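Local coordinates for protein O-methyltransferase family 2 (Planctopirus limnophila, PDB 5I2H) that probably transfers methyl groups from S-adenosyl-L-methionine to hydroxyl groups of small molecules, acting as a dimer, and binds the flavonoid apigenin, at residues E48-L53 with A85-L90; P185-K190 with P262-L267. All blocks are in the same frame, centred on the assembly; numbering follows the deposited sequence. Where two conformers were deposited one is given.

Contact 1: E48-L53 with A85-L90; sequences ESPLSL and AGEIDL
A winged-helix dimerisation domain shows here how a loop between two helices can pair with the two-stranded wing through a single beta bridge. The turn from helix 42-48 into helix 53-60 pairs with strand 88-90, whose other neighbour is strand 80-82. L51 and I88 form an antiparallel hydrogen-bonded pair: L51 N gives a bond (158°) to I88 O at 3.0 Å, in the carbonyl plane, while I88 N reaches L51 O at 2.7 Å from above its plane. One step back, P50 CA sits 3.2 Å from I88 O in a CA-H...O contact.

Side chains line up along this bridge. D89 carries CG anti to the backbone N (chi1 -160°), so its carboxylate lies alongside the P50 ring, D89 CG to P50 CG at 3.7 Å. E87, extended beyond CG, brings OE1 to 3.7 Å from P50 CB. D89 OD1 takes a salt bridge from R95 and a weak bond from L90 N. An alanine here would remove the carboxylate and would probably cost strand 88-90 its salt bridge to R95 and the weak bond from L90 N, and thin the packing against P50 CG.

Farther along, S52 caps helix 53-60 through OG on E55 N. L53 holds CG anti to the backbone N (chi1 -176°), and its side chain crosses that of I88 obliquely, with L56 and V71 also packing on I88. I88 CD1 lies over L53 CA and touches L53 CD1 at 3.8 Å. Where direct pairing ends, a water accepts from L53 N at 2.5 Å and donates to G86 O at 2.8 Å.

Contact 2: P185-K190 with P262-L267; sequences PGKILK and PADDIL
In the Rossmann-like methyltransferase domain, the entry to the central strand 265-269 illustrates how one buried carboxylate can hold a loop in place. The loop 185-190 leads from helix 154-179 toward strand 199-203, the neighbour of 265-269 in the parallel part of the sheet. D264, the last residue before strand 265-269, turns its side chain to this loop with CG anti to the carbonyl carbon. D264 OD1 accepts K187 N through its syn lone pair, 2.8 Å away and almost perfectly straight at 178°. OD2 takes the backbone N of V199 and a water, so three donors grip the carboxylate; they are likely to favour its charged form. G186 passes close by, its CA 3.5 Å from D264 OD1, and a CB modelled on it would clash with D264 OD2.

I188 closes the contact from the side of the loop, sliding past D264 in the opposite direction. I188 CB lies 3.9 Å from D264 OD2. With chi1 at -49°, I188 CG1 is anti to the carbonyl carbon and rests 3.6 Å from D264 OD2, flanked by OD1 and by the carbonyl carbon of A263. I188 CG2, the other branch, touches P262 CB at 4.0 Å. The second torsion, -61°, turns I188 CD1 away from the extended position, and it meets A263 N at 3.9 Å and also P262 CB, so that the P262 ring is crossed at about a right angle. V199 adds apolar packing to I188, while the extended K187 chain leads away and its NZ bonds to E293 O. A water bridges the two segments, donating to D264 OD2 at 2.6 Å and accepting from L189 N at 2.7 Å.

In the fold
Followed from the N terminus, the chain first closes on itself at contact 1, where a 31-residue loop containing helices 53-60 and 64-76 and strand 80-82 returns to the turn after helix 42-48. It then runs on through helix 154-179, which contributes L161, L165 and R168 to the apigenin pocket, before contact 2 opens. That second loop, 71 residues long, holds strands 199-203, 222-227 and 248-252 and ends at strand 265-269, which leads on to the pocket residues N270, H273 and D274. The two closures neither nest nor cross. They tie separate domains internally, and the centres of contact 1 and contact 2 lie about 48 Å apart on opposite sides of the chain's centre.

Contact 1: E48-L53 with A85-L90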
loop_
_atom_site.group_PDB
_atom_site.type_symbol
_atom_site.label_atom_id
_atom_site.label_comp_id
_atom_site.label_asym_id
_atom_site.label_seq_id
_atom_site.Cartn_x
_atom_site.Cartn_y
_atom_site.Cartn_z
ATOM N N GLU A 48 15.357 -19.764 -12.037
ATOM C CA GLU A 48 16.335 -20.602 -12.711
ATOM C C GLU A 48 17.647 -20.649 -11.960
ATOM O O GLU A 48 18.288 -21.703 -11.886
ATOM C CB GLU A 48 16.606 -20.076 -14.109
ATOM C CG GLU A 48 15.410 -19.941 -14.967
ATOM C CD GLU A 48 15.817 -19.820 -16.429
ATOM O OE1 GLU A 48 16.860 -20.416 -16.788
ATOM O OE2 GLU A 48 15.114 -19.121 -17.193
ATOM N N SER A 49 18.092 -19.505 -11.453
ATOM C CA SER A 49 19.415 -19.366 -10.873
ATOM C C SER A 49 19.587 -17.953 -10.329
ATOM O O SER A 49 19.070 -16.992 -10.913
ATOM C CB SER A 49 20.489 -19.669 -11.918
ATOM O OG SER A 49 21.603 -18.851 -11.700
ATOM N N PRO A 50 20.304 -17.787 -9.220
ATOM C CA PRO A 50 20.648 -16.434 -8.775
ATOM C C PRO A 50 21.460 -15.717 -9.849
ATOM O O PRO A 50 22.193 -16.339 -10.617
ATOM C CB PRO A 50 21.471 -16.669 -7.500
ATOM C CG PRO A 50 21.265 -18.068 -7.126
ATOM C CD PRO A 50 20.857 -18.829 -8.345
ATOM N N LEU A 51 21.330 -14.391 -9.892
ATOM C CA LEU A 51 22.053 -13.567 -10.854
ATOM C C LEU A 51 22.648 -12.348 -10.174
ATOM O O LEU A 51 22.062 -11.792 -9.242
ATOM C CB LEU A 51 21.156 -13.057 -11.982
ATOM C CG LEU A 51 20.462 -14.066 -12.859
ATOM C CD1 LEU A 51 19.526 -13.345 -13.775
ATOM C CD2 LEU A 51 21.515 -14.893 -13.677
ATOM N N SER A 52 23.794 -11.911 -10.688
ATOM C CA SER A 52 24.339 -10.617 -10.317
ATOM C C SER A 52 23.416 -9.499 -10.787
ATOM O O SER A 52 22.586 -9.675 -11.693
ATOM C CB SER A 52 25.717 -10.411 -10.948
ATOM O OG SER A 52 25.580 -10.019 -12.302
ATOM N N LEU A 53 23.574 -8.329 -10.161
ATOM C CA LEU A 53 22.785 -7.174 -10.575
ATOM C C LEU A 53 23.028 -6.857 -12.044
ATOM O O LEU A 53 22.085 -6.574 -12.794
ATOM C CB LEU A 53 23.118 -5.970 -9.703
ATOM C CG LEU A 53 22.271 -4.739 -9.993
ATOM C CD1 LEU A 53 20.873 -4.871 -9.369
ATOM C CD2 LEU A 53 22.980 -3.501 -9.511
ATOM N N ALA A 85 27.418 -11.482 -1.072
ATOM C CA ALA A 85 28.159 -12.033 -2.199
ATOM C C ALA A 85 27.603 -11.548 -3.539
ATOM O O ALA A 85 27.771 -12.212 -4.557
ATOM C CB ALA A 85 28.155 -13.557 -2.141
ATOM N N GLY A 86 26.929 -10.399 -3.536
ATOM C CA GLY A 86 26.519 -9.748 -4.770
ATOM C C GLY A 86 25.290 -10.300 -5.482
ATOM O O GLY A 86 24.490 -9.529 -6.033
ATOM N N GLU A 87 25.116 -11.620 -5.473
ATOM C CA GLU A 87 24.065 -12.238 -6.268
ATOM C C GLU A 87 22.675 -11.963 -5.694
ATOM O O GLU A 87 22.493 -11.774 -4.483
ATOM C CB GLU A 87 24.279 -13.743 -6.356
ATOM C CG GLU A 87 25.378 -14.137 -7.317
ATOM C CD GLU A 87 25.393 -15.619 -7.579
ATOM O OE1 GLU A 87 25.036 -16.391 -6.651
ATOM O OE2 GLU A 87 25.749 -16.007 -8.718
ATOM N N ILE A 88 21.688 -11.956 -6.583
ATOM C CA ILE A 88 20.284 -11.740 -6.234
ATOM C C ILE A 88 19.542 -13.058 -6.430
ATOM O O ILE A 88 19.630 -13.669 -7.503
ATOM C CB ILE A 88 19.661 -10.624 -7.090
ATOM C CG1 ILE A 88 20.460 -9.313 -6.945
ATOM C CG2 ILE A 88 18.181 -10.421 -6.724
ATOM C CD1 ILE A 88 20.293 -8.375 -8.115
ATOM N N ASP A 89 18.806 -13.491 -5.409
ATOM C CA ASP A 89 18.063 -14.753 -5.460
ATOM C C ASP A 89 16.630 -14.580 -4.959
ATOM O O ASP A 89 16.301 -13.612 -4.278
ATOM C CB ASP A 89 18.768 -15.829 -4.627
ATOM C CG ASP A 89 18.357 -17.245 -5.005
ATOM O OD1 ASP A 89 17.597 -17.444 -5.999
ATOM O OD2 ASP A 89 18.814 -18.163 -4.300
ATOM N N LEU A 90 15.776 -15.559 -5.272
ATOM C CA LEU A 90 14.446 -15.585 -4.669
ATOM C C LEU A 90 14.532 -16.017 -3.215
ATOM O O LEU A 90 15.389 -16.818 -2.841
ATOM C CB LEU A 90 13.522 -16.556 -5.409
ATOM C CG LEU A 90 13.297 -16.313 -6.889
ATOM C CD1 LEU A 90 12.282 -17.347 -7.437
ATOM C CD2 LEU A 90 12.806 -14.874 -7.112
HETATM O O HOH W 1 25.138 -8.030 -8.275
#

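Contact 2: P185-K190 with P262-L267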
loop_
_atom_site.group_PDB
_atom_site.type_symbol
_atom_site.label_atom_id
_atom_site.label_comp_id
_atom_site.label_asym_id
_atom_site.label_seq_id
_atom_site.Cartn_x
_atom_site.Cartn_y
_atom_site.Cartn_z
ATOM N N PRO A 185 31.386 29.906 14.423
ATOM C CA PRO A 185 31.068 31.282 14.024
ATOM C C PRO A 185 31.191 31.410 12.515
ATOM O O PRO A 185 32.090 30.827 11.901
ATOM C CB PRO A 185 32.116 32.126 14.750
ATOM C CG PRO A 185 32.574 31.265 15.893
ATOM C CD PRO A 185 32.475 29.847 15.423
ATOM N N GLY A 186 30.244 32.140 11.907
ATOM C CA GLY A 186 30.228 32.263 10.464
ATOM C C GLY A 186 31.365 33.125 9.943
ATOM O O GLY A 186 31.943 33.952 10.649
ATOM N N LYS A 187 31.672 32.936 8.661
ATOM C CA LYS A 187 32.755 33.645 8.005
ATOM C C LYS A 187 32.276 34.640 6.964
ATOM O O LYS A 187 33.104 35.354 6.395
ATOM C CB LYS A 187 33.691 32.644 7.325
ATOM C CG LYS A 187 34.446 31.757 8.294
ATOM C CD LYS A 187 35.433 30.914 7.517
ATOM C CE LYS A 187 36.431 30.196 8.412
ATOM N NZ LYS A 187 37.397 29.409 7.573
ATOM N N ILE A 188 30.982 34.670 6.666
ATOM C CA ILE A 188 30.451 35.554 5.636
ATOM C C ILE A 188 29.991 36.888 6.231
ATOM O O ILE A 188 30.310 37.951 5.696
ATOM C CB ILE A 188 29.307 34.856 4.856
ATOM C CG1 ILE A 188 29.688 33.424 4.385
ATOM C CG2 ILE A 188 28.866 35.731 3.687
ATOM C CD1 ILE A 188 30.884 33.319 3.431
ATOM N N LEU A 189 29.244 36.865 7.340
ATOM C CA LEU A 189 28.791 38.092 7.994
ATOM C C LEU A 189 29.892 38.638 8.898
ATOM O O LEU A 189 30.524 37.885 9.646
ATOM C CB LEU A 189 27.555 37.842 8.846
ATOM C CG LEU A 189 26.378 37.145 8.176
ATOM C CD1 LEU A 189 25.331 36.777 9.221
ATOM C CD2 LEU A 189 25.784 38.021 7.080
ATOM N N LYS A 190 30.091 39.953 8.875
ATOM C CA LYS A 190 31.193 40.537 9.657
ATOM C C LYS A 190 30.739 41.051 11.025
ATOM O O LYS A 190 29.604 41.513 11.188
ATOM C CB LYS A 190 31.861 41.667 8.874
ATOM N N PRO A 262 27.734 33.493 -1.622
ATOM C CA PRO A 262 28.541 33.094 -0.462
ATOM C C PRO A 262 27.653 32.640 0.682
ATOM O O PRO A 262 26.629 33.257 0.977
ATOM C CB PRO A 262 29.306 34.376 -0.103
ATOM C CG PRO A 262 29.366 35.146 -1.370
ATOM C CD PRO A 262 28.039 34.867 -2.051
ATOM N N ALA A 263 28.063 31.560 1.330
ATOM C CA ALA A 263 27.301 30.969 2.418
ATOM C C ALA A 263 28.224 30.172 3.316
ATOM O O ALA A 263 29.256 29.664 2.869
ATOM C CB ALA A 263 26.199 30.055 1.875
ATOM N N ASP A 264 27.828 30.048 4.583
ATOM C CA ASP A 264 28.530 29.163 5.507
ATOM C C ASP A 264 28.024 27.726 5.397
ATOM O O ASP A 264 28.813 26.782 5.402
ATOM C CB ASP A 264 28.343 29.652 6.942
ATOM C CG ASP A 264 28.998 31.010 7.188
ATOM O OD1 ASP A 264 30.254 31.083 7.198
ATOM O OD2 ASP A 264 28.276 32.001 7.369
ATOM N N ASP A 265 26.709 27.551 5.344
ATOM C CA ASP A 265 26.056 26.244 5.255
ATOM C C ASP A 265 25.245 26.201 3.977
ATOM O O ASP A 265 24.571 27.187 3.646
ATOM C CB ASP A 265 25.097 26.007 6.420
ATOM C CG ASP A 265 25.825 25.890 7.761
ATOM O OD1 ASP A 265 26.948 25.362 7.773
ATOM O OD2 ASP A 265 25.275 26.329 8.781
ATOM N N ILE A 266 25.264 25.057 3.290
ATOM C CA ILE A 266 24.430 24.850 2.110
ATOM C C ILE A 266 23.546 23.637 2.362
ATOM O O ILE A 266 24.050 22.557 2.696
ATOM C CB ILE A 266 25.273 24.677 0.840
ATOM C CG1 ILE A 266 26.021 25.985 0.583
ATOM C CG2 ILE A 266 24.371 24.306 -0.330
ATOM C CD1 ILE A 266 27.002 25.899 -0.564
ATOM N N LEU A 267 22.232 23.821 2.224
ATOM C CA LEU A 267 21.236 22.777 2.458
ATOM C C LEU A 267 20.714 22.239 1.120
ATOM O O LEU A 267 20.289 23.011 0.235
ATOM C CB LEU A 267 20.083 23.343 3.298
ATOM C CG LEU A 267 18.888 22.403 3.529
ATOM C CD1 LEU A 267 19.352 21.129 4.282
ATOM C CD2 LEU A 267 17.753 23.105 4.285
HETATM O O HOH W 2 28.574 34.396 8.341
#